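PDB 1T62: conserved hypothetical protein from Enterococcus faecalis, which is of unknown function but carries an ASCH domain of the PUA clan, a relationship consistent with RNA binding. Local coordinates for residues A83-T88 / Q144-V149; D24-G29 / D72-G77. All coordinates share one frame; numbering follows the deposited sequence.

In the fold
Both contacts lie in one mixed sheet, whose strands run in the order 24-27, 71-75, 81-94, 140-151 and 50-54. Contact 2 joins an edge strand of the sheet within this chain, 24-27, to strand 71-75 in parallel; contact 1 joins strands 81-94 and 140-151 in antiparallel fashion. Their centres are about 12 Å apart, and the seam between them is closed by strands 71-75 and 81-94, which follow each other in the chain: Ile74 N lies 2.7 Å from Ala83 O, a probable hydrogen bond. Along the chain they come in series, contact 2 being complete before contact 1 begins. Together they carry the sheet of this PUA-clan domain through four neighbouring strands.

Contact 1 (A83-T88 / Q144-V149); sequences AIIRTT and QSFEVV
Arg86 and Glu147 face each other as an antiparallel hydrogen-bonded pair: Arg86 N gives its hydrogen to Glu147 O at 2.9 Å, and Glu147 N returns a bond of equal length to Arg86 O. Their side chains leave the same face of the sheet and run side by side with their oppositely charged ends together, consistent with a salt bridge, although the modelled separation of the charged atoms is too short to be trusted and its geometry is doubtful. Further along, Ser145 O is gripped twice by Thr88, through N at 2.6 Å and through OG1, which sits above the carbonyl plane. Thr88 OG1 lies between its own backbone N and carbonyl carbon (chi1 53°), on the side from which it meets this oxygen. At the other end Val149 N bonds to Ile84 O at 2.8 Å, and the side chains of the same two residues meet where Ile84 CG1 touches Val149 CG1 at 3.4 Å.

On the face opposite Arg86 and Glu147, Thr87 OG1 donates to Gln144 OE1 at 3.2 Å, in the amide plane and on a lone pair; this gives a buried hydroxyl an acceptor from the neighbouring strand. Beside it Ile85 CD1 rests over one face of the Phe146 ring, 3.7 Å from its centroid, in a CH-pi contact offset toward the rim. Ile85 CG2 meets Val148 CG2 at 3.9 Å. Ile85, Phe146 and Val148 give this part of the face an apolar patch, which suits the helix packing on it.

That helix is 33-44, where Val43 touches Phe146 and Val148, while from helix 2-16 Phe8 touches Ile84 and Phe12 touches Val149. Strand 71-75 flanks 83-88 on its other edge, with Asp72 bonded through the backbone to Ile85.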
loop_
_atom_site.group_PDB
_atom_site.type_symbol
_atom_site.label_atom_id
_atom_site.label_comp_id
_atom_site.label_asym_id
_atom_site.label_seq_id
_atom_site.Cartn_x
_atom_site.Cartn_y
_atom_site.Cartn_z
ATOM N N ALA B 83 -2.146 -1.713 -11.928
ATOM C CA ALA B 83 -2.699 -1.714 -13.273
ATOM C C ALA B 83 -3.747 -0.632 -13.361
ATOM O O ALA B 83 -4.161 -0.088 -12.344
ATOM C CB ALA B 83 -3.326 -3.057 -13.585
ATOM N N ILE B 84 -4.158 -0.292 -14.573
ATOM C CA ILE B 84 -5.200 0.704 -14.723
ATOM C C ILE B 84 -6.411 -0.003 -15.361
ATOM O O ILE B 84 -6.265 -0.899 -16.196
ATOM C CB ILE B 84 -4.709 1.948 -15.533
ATOM C CG1 ILE B 84 -5.650 2.230 -16.685
ATOM C CG2 ILE B 84 -3.291 1.786 -15.980
ATOM C CD1 ILE B 84 -6.740 3.176 -16.288
ATOM N N ILE B 85 -7.609 0.380 -14.926
ATOM C CA ILE B 85 -8.824 -0.253 -15.405
ATOM C C ILE B 85 -9.870 0.712 -15.943
ATOM O O ILE B 85 -9.868 1.900 -15.621
ATOM C CB ILE B 85 -9.451 -1.054 -14.273
ATOM C CG1 ILE B 85 -9.879 -0.114 -13.149
ATOM C CG2 ILE B 85 -8.431 -2.016 -13.710
ATOM C CD1 ILE B 85 -10.668 -0.786 -12.072
ATOM N N ARG B 86 -10.774 0.190 -16.760
ATOM C CA ARG B 86 -11.838 1.013 -17.312
ATOM C C ARG B 86 -13.198 0.458 -16.909
ATOM O O ARG B 86 -13.463 -0.737 -17.058
ATOM C CB ARG B 86 -11.753 1.074 -18.830
ATOM C CG ARG B 86 -12.364 2.336 -19.343
ATOM C CD ARG B 86 -13.489 2.100 -20.300
ATOM N NE ARG B 86 -13.000 1.963 -21.664
ATOM C CZ ARG B 86 -12.580 0.819 -22.173
ATOM N NH1 ARG B 86 -12.601 -0.265 -21.413
ATOM N NH2 ARG B 86 -12.155 0.761 -23.424
ATOM N N THR B 87 -14.059 1.329 -16.399
ATOM C CA THR B 87 -15.389 0.918 -15.970
ATOM C C THR B 87 -16.344 0.894 -17.159
ATOM O O THR B 87 -16.527 1.901 -17.833
ATOM C CB THR B 87 -15.939 1.883 -14.894
ATOM O OG1 THR B 87 -14.993 1.994 -13.817
ATOM C CG2 THR B 87 -17.245 1.367 -14.343
ATOM N N THR B 88 -16.943 -0.265 -17.420
ATOM C CA THR B 88 -17.878 -0.412 -18.530
ATOM C C THR B 88 -19.306 -0.395 -18.013
ATOM O O THR B 88 -20.254 -0.370 -18.797
ATOM C CB THR B 88 -17.677 -1.751 -19.278
ATOM O OG1 THR B 88 -17.728 -2.836 -18.343
ATOM C CG2 THR B 88 -16.342 -1.790 -19.983
ATOM N N GLN B 144 -19.359 -1.519 -9.748
ATOM C CA GLN B 144 -18.621 -1.205 -10.970
ATOM C C GLN B 144 -18.116 -2.444 -11.679
ATOM O O GLN B 144 -17.579 -3.353 -11.060
ATOM C CB GLN B 144 -17.406 -0.343 -10.668
ATOM C CG GLN B 144 -17.707 1.057 -10.228
ATOM C CD GLN B 144 -16.447 1.790 -9.838
ATOM O OE1 GLN B 144 -15.599 2.114 -10.680
ATOM N NE2 GLN B 144 -16.307 2.044 -8.547
ATOM N N SER B 145 -18.288 -2.472 -12.991
ATOM C CA SER B 145 -17.807 -3.574 -13.799
ATOM C C SER B 145 -16.775 -2.938 -14.710
ATOM O O SER B 145 -17.081 -2.039 -15.493
ATOM C CB SER B 145 -18.949 -4.185 -14.580
ATOM O OG SER B 145 -19.882 -4.753 -13.677
ATOM N N PHE B 146 -15.541 -3.404 -14.577
ATOM C CA PHE B 146 -14.422 -2.857 -15.321
ATOM C C PHE B 146 -13.616 -3.924 -16.057
ATOM O O PHE B 146 -13.870 -5.124 -15.917
ATOM C CB PHE B 146 -13.486 -2.141 -14.339
ATOM C CG PHE B 146 -13.063 -3.008 -13.180
ATOM C CD1 PHE B 146 -13.855 -3.107 -12.038
ATOM C CD2 PHE B 146 -11.919 -3.806 -13.270
ATOM C CE1 PHE B 146 -13.524 -3.987 -11.005
ATOM C CE2 PHE B 146 -11.577 -4.696 -12.240
ATOM C CZ PHE B 146 -12.384 -4.784 -11.108
ATOM N N GLU B 147 -12.639 -3.457 -16.833
ATOM C CA GLU B 147 -11.729 -4.324 -17.560
ATOM C C GLU B 147 -10.311 -3.785 -17.376
ATOM O O GLU B 147 -10.098 -2.573 -17.396
ATOM C CB GLU B 147 -12.101 -4.408 -19.050
ATOM C CG GLU B 147 -12.190 -3.113 -19.847
ATOM C CD GLU B 147 -12.728 -3.367 -21.271
ATOM O OE1 GLU B 147 -12.946 -2.407 -22.044
ATOM O OE2 GLU B 147 -12.940 -4.552 -21.623
ATOM N N VAL B 148 -9.353 -4.679 -17.135
ATOM C CA VAL B 148 -7.972 -4.255 -16.963
ATOM C C VAL B 148 -7.482 -3.775 -18.310
ATOM O O VAL B 148 -7.382 -4.532 -19.281
ATOM C CB VAL B 148 -7.087 -5.386 -16.434
ATOM C CG1 VAL B 148 -5.602 -5.079 -16.719
ATOM C CG2 VAL B 148 -7.313 -5.522 -14.933
ATOM N N VAL B 149 -7.168 -2.492 -18.335
ATOM C CA VAL B 149 -6.769 -1.793 -19.542
ATOM C C VAL B 149 -5.256 -1.546 -19.678
ATOM O O VAL B 149 -4.787 -1.113 -20.715
ATOM C CB VAL B 149 -7.610 -0.472 -19.581
ATOM C CG1 VAL B 149 -6.723 0.745 -19.554
ATOM C CG2 VAL B 149 -8.567 -0.506 -20.740
#

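Contact 2 (D24-G29 / D72-G77); sequences DVWMFG and DIILDG
Trp26 and Ile74 pair in the parallel ladder that sets 24-27, an edge strand of the sheet within this chain, beside strand 71-75. Ile73 is held on both of its polar backbone atoms, its N bonding to Asp24 O and its O accepting from Trp26 N at 3.1 Å; Leu75 N then reaches Trp26 O at 2.8 Å. Such a zigzag, in which one strand's residue bonds to two flanking residues of the next, is the signature of parallel pairing.

The indole ties the strands together a second time. Its NE1 donates to Asp72 OD2 at 2.8 Å, almost in the ring plane and on the anti side of the carboxylate, while Gln70 holds the other oxygen. Over one face of its six-membered ring lies Ile74 CD1, 3.4 Å from the centroid in a CH-pi contact. This end methyl of the isoleucine reaches both aromatic rings, for it also lies 3.8 Å from Phe28 CE2. His165 of the second subunit, a tag residue, stacks on Trp26.

On the other face Val25 CG1 packs against Ile73 CB at 3.6 Å, the two side chains pointing the same way, and Val5 of helix 2-16 touches both.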
loop_
_atom_site.group_PDB
_atom_site.type_symbol
_atom_site.label_atom_id
_atom_site.label_comp_id
_atom_site.label_asym_id
_atom_site.label_seq_id
_atom_site.Cartn_x
_atom_site.Cartn_y
_atom_site.Cartn_z
ATOM N N ASP B 24 -8.612 8.758 -10.252
ATOM C CA ASP B 24 -8.373 8.475 -8.849
ATOM C C ASP B 24 -7.450 7.257 -8.808
ATOM O O ASP B 24 -7.473 6.420 -9.723
ATOM C CB ASP B 24 -9.689 8.122 -8.159
ATOM C CG ASP B 24 -10.744 9.196 -8.321
ATOM O OD1 ASP B 24 -11.944 8.844 -8.362
ATOM O OD2 ASP B 24 -10.376 10.389 -8.397
ATOM N N VAL B 25 -6.622 7.165 -7.768
ATOM C CA VAL B 25 -5.733 6.020 -7.612
ATOM C C VAL B 25 -6.045 5.455 -6.237
ATOM O O VAL B 25 -6.233 6.210 -5.295
ATOM C CB VAL B 25 -4.233 6.420 -7.707
ATOM C CG1 VAL B 25 -4.025 7.389 -8.862
ATOM C CG2 VAL B 25 -3.754 7.007 -6.413
ATOM N N TRP B 26 -6.119 4.136 -6.120
ATOM C CA TRP B 26 -6.445 3.509 -4.844
ATOM C C TRP B 26 -6.144 2.038 -4.898
ATOM O O TRP B 26 -5.931 1.495 -5.974
ATOM C CB TRP B 26 -7.932 3.680 -4.528
ATOM C CG TRP B 26 -8.860 3.559 -5.724
ATOM C CD1 TRP B 26 -9.215 4.557 -6.584
ATOM C CD2 TRP B 26 -9.522 2.377 -6.195
ATOM N NE1 TRP B 26 -10.054 4.075 -7.560
ATOM C CE2 TRP B 26 -10.262 2.740 -7.346
ATOM C CE3 TRP B 26 -9.563 1.045 -5.760
ATOM C CZ2 TRP B 26 -11.038 1.820 -8.071
ATOM C CZ3 TRP B 26 -10.339 0.118 -6.492
ATOM C CH2 TRP B 26 -11.064 0.521 -7.634
ATOM N N MET B 27 -6.109 1.391 -3.738
ATOM C CA MET B 27 -5.876 -0.043 -3.699
ATOM C C MET B 27 -7.192 -0.650 -3.234
ATOM O O MET B 27 -8.020 0.055 -2.658
ATOM C CB MET B 27 -4.727 -0.405 -2.748
ATOM C CG MET B 27 -5.018 -0.257 -1.279
ATOM S SD MET B 27 -3.567 -0.668 -0.268
ATOM C CE MET B 27 -3.965 -2.254 0.288
ATOM N N PHE B 28 -7.411 -1.935 -3.509
ATOM C CA PHE B 28 -8.655 -2.582 -3.110
ATOM C C PHE B 28 -8.606 -2.964 -1.654
ATOM O O PHE B 28 -7.548 -3.304 -1.134
ATOM C CB PHE B 28 -8.889 -3.839 -3.929
ATOM C CG PHE B 28 -9.390 -3.581 -5.307
ATOM C CD1 PHE B 28 -10.745 -3.504 -5.559
ATOM C CD2 PHE B 28 -8.506 -3.465 -6.371
ATOM C CE1 PHE B 28 -11.215 -3.327 -6.855
ATOM C CE2 PHE B 28 -8.958 -3.285 -7.674
ATOM C CZ PHE B 28 -10.316 -3.217 -7.924
ATOM N N GLY B 29 -9.752 -2.907 -0.991
ATOM C CA GLY B 29 -9.797 -3.283 0.407
ATOM C C GLY B 29 -9.828 -2.123 1.369
ATOM O O GLY B 29 -10.225 -1.018 1.011
ATOM N N ASP B 72 -9.445 4.170 -13.468
ATOM C CA ASP B 72 -8.944 4.145 -12.112
ATOM C C ASP B 72 -7.585 3.478 -12.092
ATOM O O ASP B 72 -7.418 2.375 -12.613
ATOM C CB ASP B 72 -9.882 3.375 -11.200
ATOM C CG ASP B 72 -11.215 4.051 -11.040
ATOM O OD1 ASP B 72 -12.015 4.005 -12.000
ATOM O OD2 ASP B 72 -11.456 4.629 -9.957
ATOM N N ILE B 73 -6.606 4.161 -11.507
ATOM C CA ILE B 73 -5.278 3.597 -11.391
ATOM C C ILE B 73 -5.350 2.736 -10.132
ATOM O O ILE B 73 -5.802 3.198 -9.089
ATOM C CB ILE B 73 -4.234 4.725 -11.265
ATOM C CG1 ILE B 73 -4.261 5.572 -12.544
ATOM C CG2 ILE B 73 -2.849 4.152 -11.056
ATOM C CD1 ILE B 73 -3.415 6.833 -12.496
ATOM N N ILE B 74 -4.937 1.477 -10.234
ATOM C CA ILE B 74 -4.995 0.558 -9.096
ATOM C C ILE B 74 -3.650 0.253 -8.437
ATOM O O ILE B 74 -2.687 -0.101 -9.116
ATOM C CB ILE B 74 -5.614 -0.768 -9.520
ATOM C CG1 ILE B 74 -7.043 -0.534 -9.996
ATOM C CG2 ILE B 74 -5.546 -1.751 -8.387
ATOM C CD1 ILE B 74 -7.930 0.093 -8.955
ATOM N N LEU B 75 -3.595 0.373 -7.113
ATOM C CA LEU B 75 -2.368 0.101 -6.371
ATOM C C LEU B 75 -2.458 -1.243 -5.687
ATOM O O LEU B 75 -3.557 -1.713 -5.389
ATOM C CB LEU B 75 -2.140 1.168 -5.309
ATOM C CG LEU B 75 -1.941 2.586 -5.829
ATOM C CD1 LEU B 75 -1.746 3.530 -4.660
ATOM C CD2 LEU B 75 -0.728 2.624 -6.744
ATOM N N ASP B 76 -1.308 -1.867 -5.445
ATOM C CA ASP B 76 -1.281 -3.158 -4.760
ATOM C C ASP B 76 -1.107 -2.916 -3.256
ATOM O O ASP B 76 -1.126 -1.766 -2.805
ATOM C CB ASP B 76 -0.163 -4.055 -5.320
ATOM C CG ASP B 76 1.242 -3.503 -5.073
ATOM O OD1 ASP B 76 1.397 -2.306 -4.747
ATOM O OD2 ASP B 76 2.206 -4.281 -5.226
ATOM N N GLY B 77 -0.961 -3.988 -2.487
ATOM C CA GLY B 77 -0.806 -3.856 -1.048
ATOM C C GLY B 77 0.269 -2.890 -0.581
ATOM O O GLY B 77 0.113 -2.245 0.458
#